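Local coordinates for protein ATP phosphoribosyltransferase (Methanobacterium thermoautotrophicum, PDB 2VD3) that probably catalyses the magnesium-dependent condensation of ATP with 5-phosphoribose 1-diphosphate, the first step of histidine biosynthesis, at residues A[88-102]-A[172-186]. Sequence-based numbering, arbitrary orientation.
Sequences DLKYGRASLVLAAPE and HLRVIDTILESSVKL. With MG (magnesium ion), chain M.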
loop_
_atom_site.group_PDB
_atom_site.type_symbol
_atom_site.label_atom_id
_atom_site.label_comp_id
_atom_site.label_asym_id
_atom_site.label_seq_id
_atom_site.Cartn_x
_atom_site.Cartn_y
_atom_site.Cartn_z
ATOM N N ASP A 88 5.138 -5.118 -33.682
ATOM C CA ASP A 88 5.988 -4.683 -32.592
ATOM C C ASP A 88 5.439 -3.345 -32.119
ATOM O O ASP A 88 5.089 -2.493 -32.938
ATOM C CB ASP A 88 7.442 -4.562 -33.021
ATOM C CG ASP A 88 8.326 -4.037 -31.907
ATOM O OD1 ASP A 88 8.253 -2.826 -31.625
ATOM O OD2 ASP A 88 9.083 -4.828 -31.303
ATOM N N LEU A 89 5.357 -3.164 -30.801
ATOM C CA LEU A 89 4.691 -1.984 -30.236
ATOM C C LEU A 89 5.618 -0.853 -29.793
ATOM O O LEU A 89 5.154 0.177 -29.299
ATOM C CB LEU A 89 3.726 -2.396 -29.121
ATOM C CG LEU A 89 2.633 -3.354 -29.593
ATOM C CD1 LEU A 89 1.815 -3.871 -28.425
ATOM C CD2 LEU A 89 1.746 -2.715 -30.655
ATOM N N LYS A 90 6.921 -1.058 -29.977
ATOM C CA LYS A 90 7.945 -0.017 -29.846
ATOM C C LYS A 90 8.112 0.584 -28.457
ATOM O O LYS A 90 8.667 1.666 -28.309
ATOM C CB LYS A 90 7.764 1.081 -30.908
ATOM C CG LYS A 90 8.415 0.734 -32.239
ATOM C CD LYS A 90 7.905 1.598 -33.387
ATOM C CE LYS A 90 8.514 2.994 -33.384
ATOM N NZ LYS A 90 7.670 3.962 -34.159
ATOM N N TYR A 91 7.652 -0.132 -27.441
ATOM C CA TYR A 91 7.892 0.269 -26.059
ATOM C C TYR A 91 8.289 -0.953 -25.235
ATOM O O TYR A 91 8.210 -2.093 -25.713
ATOM C CB TYR A 91 6.660 0.984 -25.472
ATOM C CG TYR A 91 5.515 0.079 -25.041
ATOM C CD1 TYR A 91 4.586 -0.405 -25.964
ATOM C CD2 TYR A 91 5.366 -0.289 -23.703
ATOM C CE1 TYR A 91 3.526 -1.231 -25.560
ATOM C CE2 TYR A 91 4.326 -1.110 -23.288
ATOM C CZ TYR A 91 3.406 -1.578 -24.215
ATOM O OH TYR A 91 2.382 -2.386 -23.780
ATOM N N GLY A 92 8.729 -0.714 -24.006
ATOM C CA GLY A 92 9.082 -1.801 -23.097
ATOM C C GLY A 92 10.249 -2.617 -23.598
ATOM O O GLY A 92 10.273 -3.828 -23.469
ATOM N N ARG A 93 11.221 -1.936 -24.184
ATOM C CA ARG A 93 12.407 -2.599 -24.702
ATOM C C ARG A 93 13.436 -2.853 -23.607
ATOM O O ARG A 93 13.636 -2.029 -22.709
ATOM C CB ARG A 93 12.977 -1.831 -25.887
ATOM C CG ARG A 93 11.919 -1.676 -26.967
ATOM C CD ARG A 93 12.463 -1.199 -28.277
ATOM N NE ARG A 93 11.490 -1.489 -29.326
ATOM C CZ ARG A 93 11.594 -1.081 -30.587
ATOM N NH1 ARG A 93 12.629 -0.348 -30.974
ATOM N NH2 ARG A 93 10.660 -1.409 -31.465
ATOM N N ALA A 94 14.048 -4.030 -23.670
ATOM C CA ALA A 94 14.921 -4.514 -22.616
ATOM C C ALA A 94 15.727 -5.662 -23.156
ATOM O O ALA A 94 15.272 -6.386 -24.042
ATOM C CB ALA A 94 14.109 -4.959 -21.411
ATOM N N SER A 95 16.941 -5.797 -22.640
ATOM C CA SER A 95 17.844 -6.860 -23.049
ATOM C C SER A 95 17.974 -7.884 -21.939
ATOM O O SER A 95 18.251 -7.530 -20.792
ATOM C CB SER A 95 19.228 -6.289 -23.378
ATOM O OG SER A 95 19.170 -5.404 -24.486
ATOM N N LEU A 96 17.763 -9.154 -22.270
ATOM C CA LEU A 96 18.152 -10.211 -21.344
ATOM C C LEU A 96 19.622 -10.495 -21.581
ATOM O O LEU A 96 19.982 -11.098 -22.588
ATOM C CB LEU A 96 17.322 -11.483 -21.537
ATOM C CG LEU A 96 17.651 -12.565 -20.503
ATOM C CD1 LEU A 96 17.136 -12.167 -19.114
ATOM C CD2 LEU A 96 17.115 -13.909 -20.924
ATOM N N VAL A 97 20.465 -10.037 -20.662
ATOM C CA VAL A 97 21.917 -10.190 -20.796
ATOM C C VAL A 97 22.466 -11.282 -19.887
ATOM O O VAL A 97 21.838 -11.639 -18.886
ATOM C CB VAL A 97 22.697 -8.855 -20.536
ATOM C CG1 VAL A 97 22.330 -7.804 -21.569
ATOM C CG2 VAL A 97 22.494 -8.342 -19.104
ATOM N N LEU A 98 23.628 -11.817 -20.253
ATOM C CA LEU A 98 24.383 -12.701 -19.376
ATOM C C LEU A 98 25.466 -11.860 -18.725
ATOM O O LEU A 98 26.231 -11.193 -19.416
ATOM C CB LEU A 98 25.007 -13.855 -20.162
ATOM C CG LEU A 98 25.655 -15.006 -19.383
ATOM C CD1 LEU A 98 24.633 -15.804 -18.579
ATOM C CD2 LEU A 98 26.393 -15.920 -20.340
ATOM N N ALA A 99 25.516 -11.885 -17.396
ATOM C CA ALA A 99 26.428 -11.027 -16.640
ATOM C C ALA A 99 27.250 -11.808 -15.623
ATOM O O ALA A 99 26.805 -12.839 -15.111
ATOM C CB ALA A 99 25.659 -9.901 -15.960
ATOM N N ALA A 100 28.451 -11.305 -15.343
ATOM C CA ALA A 100 29.371 -11.921 -14.387
ATOM C C ALA A 100 29.876 -10.891 -13.370
ATOM O O ALA A 100 29.969 -9.708 -13.700
ATOM C CB ALA A 100 30.541 -12.547 -15.126
ATOM N N PRO A 101 30.156 -11.325 -12.118
ATOM C CA PRO A 101 30.925 -10.514 -11.160
ATOM C C PRO A 101 32.108 -9.843 -11.846
ATOM O O PRO A 101 32.945 -10.534 -12.417
ATOM C CB PRO A 101 31.416 -11.554 -10.155
ATOM C CG PRO A 101 30.315 -12.565 -10.126
ATOM C CD PRO A 101 29.704 -12.591 -11.511
ATOM N N GLU A 102 32.161 -8.511 -11.805
ATOM C CA GLU A 102 33.106 -7.748 -12.635
ATOM C C GLU A 102 34.565 -8.197 -12.514
ATOM O O GLU A 102 35.316 -8.118 -13.482
ATOM C CB GLU A 102 32.977 -6.238 -12.386
ATOM C CG GLU A 102 33.678 -5.711 -11.128
ATOM C CD GLU A 102 33.288 -4.278 -10.793
ATOM O OE1 GLU A 102 32.240 -3.800 -11.291
ATOM O OE2 GLU A 102 34.026 -3.631 -10.022
ATOM N N HIS A 172 28.095 -4.387 -9.176
ATOM C CA HIS A 172 29.429 -4.734 -9.667
ATOM C C HIS A 172 29.401 -5.958 -10.577
ATOM O O HIS A 172 30.053 -6.973 -10.310
ATOM C CB HIS A 172 30.416 -4.905 -8.507
ATOM C CG HIS A 172 30.842 -3.610 -7.890
ATOM N ND1 HIS A 172 32.116 -3.105 -8.028
ATOM C CD2 HIS A 172 30.153 -2.703 -7.160
ATOM C CE1 HIS A 172 32.199 -1.950 -7.394
ATOM N NE2 HIS A 172 31.021 -1.682 -6.860
ATOM N N LEU A 173 28.626 -5.840 -11.651
ATOM C CA LEU A 173 28.518 -6.892 -12.646
ATOM C C LEU A 173 28.783 -6.331 -14.034
ATOM O O LEU A 173 28.450 -5.180 -14.318
ATOM C CB LEU A 173 27.137 -7.568 -12.590
ATOM C CG LEU A 173 26.693 -8.188 -11.255
ATOM C CD1 LEU A 173 25.221 -8.560 -11.257
ATOM C CD2 LEU A 173 27.544 -9.375 -10.858
ATOM N N ARG A 174 29.385 -7.157 -14.886
ATOM C CA ARG A 174 29.683 -6.792 -16.265
ATOM C C ARG A 174 28.939 -7.699 -17.255
ATOM O O ARG A 174 28.933 -8.924 -17.097
ATOM C CB ARG A 174 31.192 -6.864 -16.490
ATOM C CG ARG A 174 31.648 -6.638 -17.920
ATOM C CD ARG A 174 33.144 -6.904 -18.082
ATOM N NE ARG A 174 33.497 -8.311 -17.880
ATOM C CZ ARG A 174 34.172 -8.783 -16.830
ATOM N NH1 ARG A 174 34.580 -7.964 -15.866
ATOM N NH2 ARG A 174 34.449 -10.081 -16.747
ATOM N N VAL A 175 28.315 -7.087 -18.264
ATOM C CA VAL A 175 27.620 -7.821 -19.334
ATOM C C VAL A 175 28.649 -8.575 -20.162
ATOM O O VAL A 175 29.554 -7.962 -20.731
ATOM C CB VAL A 175 26.825 -6.874 -20.275
ATOM C CG1 VAL A 175 26.201 -7.643 -21.430
ATOM C CG2 VAL A 175 25.751 -6.120 -19.512
ATOM N N ILE A 176 28.533 -9.898 -20.217
ATOM C CA ILE A 176 29.461 -10.689 -21.038
ATOM C C ILE A 176 28.808 -11.250 -22.307
ATOM O O ILE A 176 29.484 -11.820 -23.161
ATOM C CB ILE A 176 30.268 -11.758 -20.213
ATOM C CG1 ILE A 176 29.352 -12.772 -19.525
ATOM C CG2 ILE A 176 31.166 -11.076 -19.192
ATOM C CD1 ILE A 176 29.343 -14.118 -20.183
ATOM N N ASP A 177 27.492 -11.057 -22.423
ATOM C CA ASP A 177 26.748 -11.331 -23.659
ATOM C C ASP A 177 25.298 -10.862 -23.572
ATOM O O ASP A 177 24.754 -10.682 -22.477
ATOM C CB ASP A 177 26.784 -12.814 -24.024
ATOM C CG ASP A 177 26.637 -13.051 -25.517
ATOM O OD1 ASP A 177 26.337 -12.089 -26.262
ATOM O OD2 ASP A 177 26.824 -14.207 -25.949
ATOM N N THR A 178 24.696 -10.637 -24.739
ATOM C CA THR A 178 23.264 -10.388 -24.835
ATOM C C THR A 178 22.592 -11.663 -25.334
ATOM O O THR A 178 22.936 -12.180 -26.388
ATOM C CB THR A 178 22.934 -9.184 -25.755
ATOM O OG1 THR A 178 23.561 -8.001 -25.240
ATOM C CG2 THR A 178 21.431 -8.945 -25.821
ATOM N N ILE A 179 21.639 -12.166 -24.555
ATOM C CA ILE A 179 20.933 -13.409 -24.896
ATOM C C ILE A 179 19.742 -13.155 -25.813
ATOM O O ILE A 179 19.508 -13.908 -26.742
ATOM C CB ILE A 179 20.467 -14.157 -23.623
ATOM C CG1 ILE A 179 21.629 -14.278 -22.628
ATOM C CG2 ILE A 179 19.911 -15.520 -23.975
ATOM C CD1 ILE A 179 21.228 -14.750 -21.252
ATOM N N LEU A 180 19.003 -12.081 -25.557
ATOM C CA LEU A 180 17.750 -11.819 -26.259
ATOM C C LEU A 180 17.408 -10.339 -26.195
ATOM O O LEU A 180 17.553 -9.700 -25.144
ATOM C CB LEU A 180 16.604 -12.638 -25.638
ATOM C CG LEU A 180 15.193 -12.520 -26.227
ATOM C CD1 LEU A 180 14.808 -13.765 -27.033
ATOM C CD2 LEU A 180 14.198 -12.278 -25.123
ATOM N N GLU A 181 16.962 -9.800 -27.324
ATOM C CA GLU A 181 16.394 -8.463 -27.367
ATOM C C GLU A 181 14.886 -8.600 -27.247
ATOM O O GLU A 181 14.254 -9.379 -27.972
ATOM C CB GLU A 181 16.761 -7.736 -28.662
ATOM C CG GLU A 181 18.248 -7.705 -28.988
ATOM C CD GLU A 181 19.072 -6.904 -27.995
ATOM O OE1 GLU A 181 18.491 -6.271 -27.083
ATOM O OE2 GLU A 181 20.313 -6.905 -28.139
ATOM N N SER A 182 14.314 -7.862 -26.313
ATOM C CA SER A 182 12.891 -7.952 -26.069
ATOM C C SER A 182 12.186 -6.628 -26.312
ATOM O O SER A 182 12.729 -5.537 -26.071
ATOM C CB SER A 182 12.616 -8.428 -24.650
ATOM O OG SER A 182 11.236 -8.604 -24.466
ATOM N N SER A 183 10.957 -6.747 -26.788
ATOM C CA SER A 183 10.122 -5.606 -27.020
ATOM C C SER A 183 8.696 -6.089 -26.839
ATOM O O SER A 183 8.440 -7.301 -26.879
ATOM C CB SER A 183 10.360 -5.076 -28.429
ATOM O OG SER A 183 9.495 -4.001 -28.728
ATOM N N VAL A 184 7.781 -5.150 -26.617
ATOM C CA VAL A 184 6.370 -5.480 -26.461
ATOM C C VAL A 184 5.705 -5.746 -27.816
ATOM O O VAL A 184 5.886 -5.003 -28.787
ATOM C CB VAL A 184 5.601 -4.391 -25.664
ATOM C CG1 VAL A 184 4.125 -4.728 -25.618
ATOM C CG2 VAL A 184 6.147 -4.290 -24.254
ATOM N N LYS A 185 4.916 -6.809 -27.870
ATOM C CA LYS A 185 4.318 -7.237 -29.121
ATOM C C LYS A 185 2.810 -7.274 -29.008
ATOM O O LYS A 185 2.282 -7.432 -27.919
ATOM C CB LYS A 185 4.847 -8.622 -29.493
ATOM C CG LYS A 185 6.350 -8.721 -29.504
ATOM C CD LYS A 185 6.942 -8.017 -30.712
ATOM C CE LYS A 185 8.461 -8.139 -30.737
ATOM N NZ LYS A 185 9.040 -7.631 -32.018
ATOM N N LEU A 186 2.125 -7.092 -30.136
ATOM C CA LEU A 186 0.708 -7.451 -30.258
ATOM C C LEU A 186 0.661 -8.833 -30.881
ATOM O O LEU A 186 1.241 -9.059 -31.953
ATOM C CB LEU A 186 -0.055 -6.457 -31.144
ATOM C CG LEU A 186 -1.524 -6.814 -31.453
ATOM C CD1 LEU A 186 -2.434 -6.563 -30.255
ATOM C CD2 LEU A 186 -2.055 -6.081 -32.692
HETATM MG MG MG M . 26.046 -12.994 -28.495
#
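D88 grips S183 and K185 through one oxygen: OD2 accepts from S183 OG at 2.7 Å and, on its anti lone pair, from K185 NZ at 2.9 Å. OD1 takes K90 N in an Asx turn on one face and R93 NH2 on the opposite. CG anti to the backbone N (chi1 177°) sets the carboxylate amid these donors; an alanine here would probably leave R93 and K185 without the carboxylate they share and S183 OG without its acceptor. V184 lies over one face of the Y91 ring, CG2 making a CH-pi contact 3.9 Å from the ring centroid. R93 NE also reaches S183 OG. After the 89-93 loop, antiparallel pairing resumes at A94 with S182. L96 O accepts from I179 N and L180 N, and L98 O from I176 N and D177 N: two classic beta bulges. I176 CD1 lies 3.5 Å from L98 CD2; D177 turns its carboxylate away, OD1 binding magnesium at 2.4 Å and OD2 bonding Y129. E102 OE2 receives H172 ND1 at 2.8 Å, from above the carboxylate plane, and the H172 ring stacks on H172 of another subunit. The paired chains pass between two lobes, consistent with the crossover strands of a periplasmic-binding-protein-like fold. Strand 94-101 lies between 173-182 and 157-162; helix 123-132 covers L96, L98 and I179, and strand 68-72 runs antiparallel beside 184-186, its I70 touching L89 and V184.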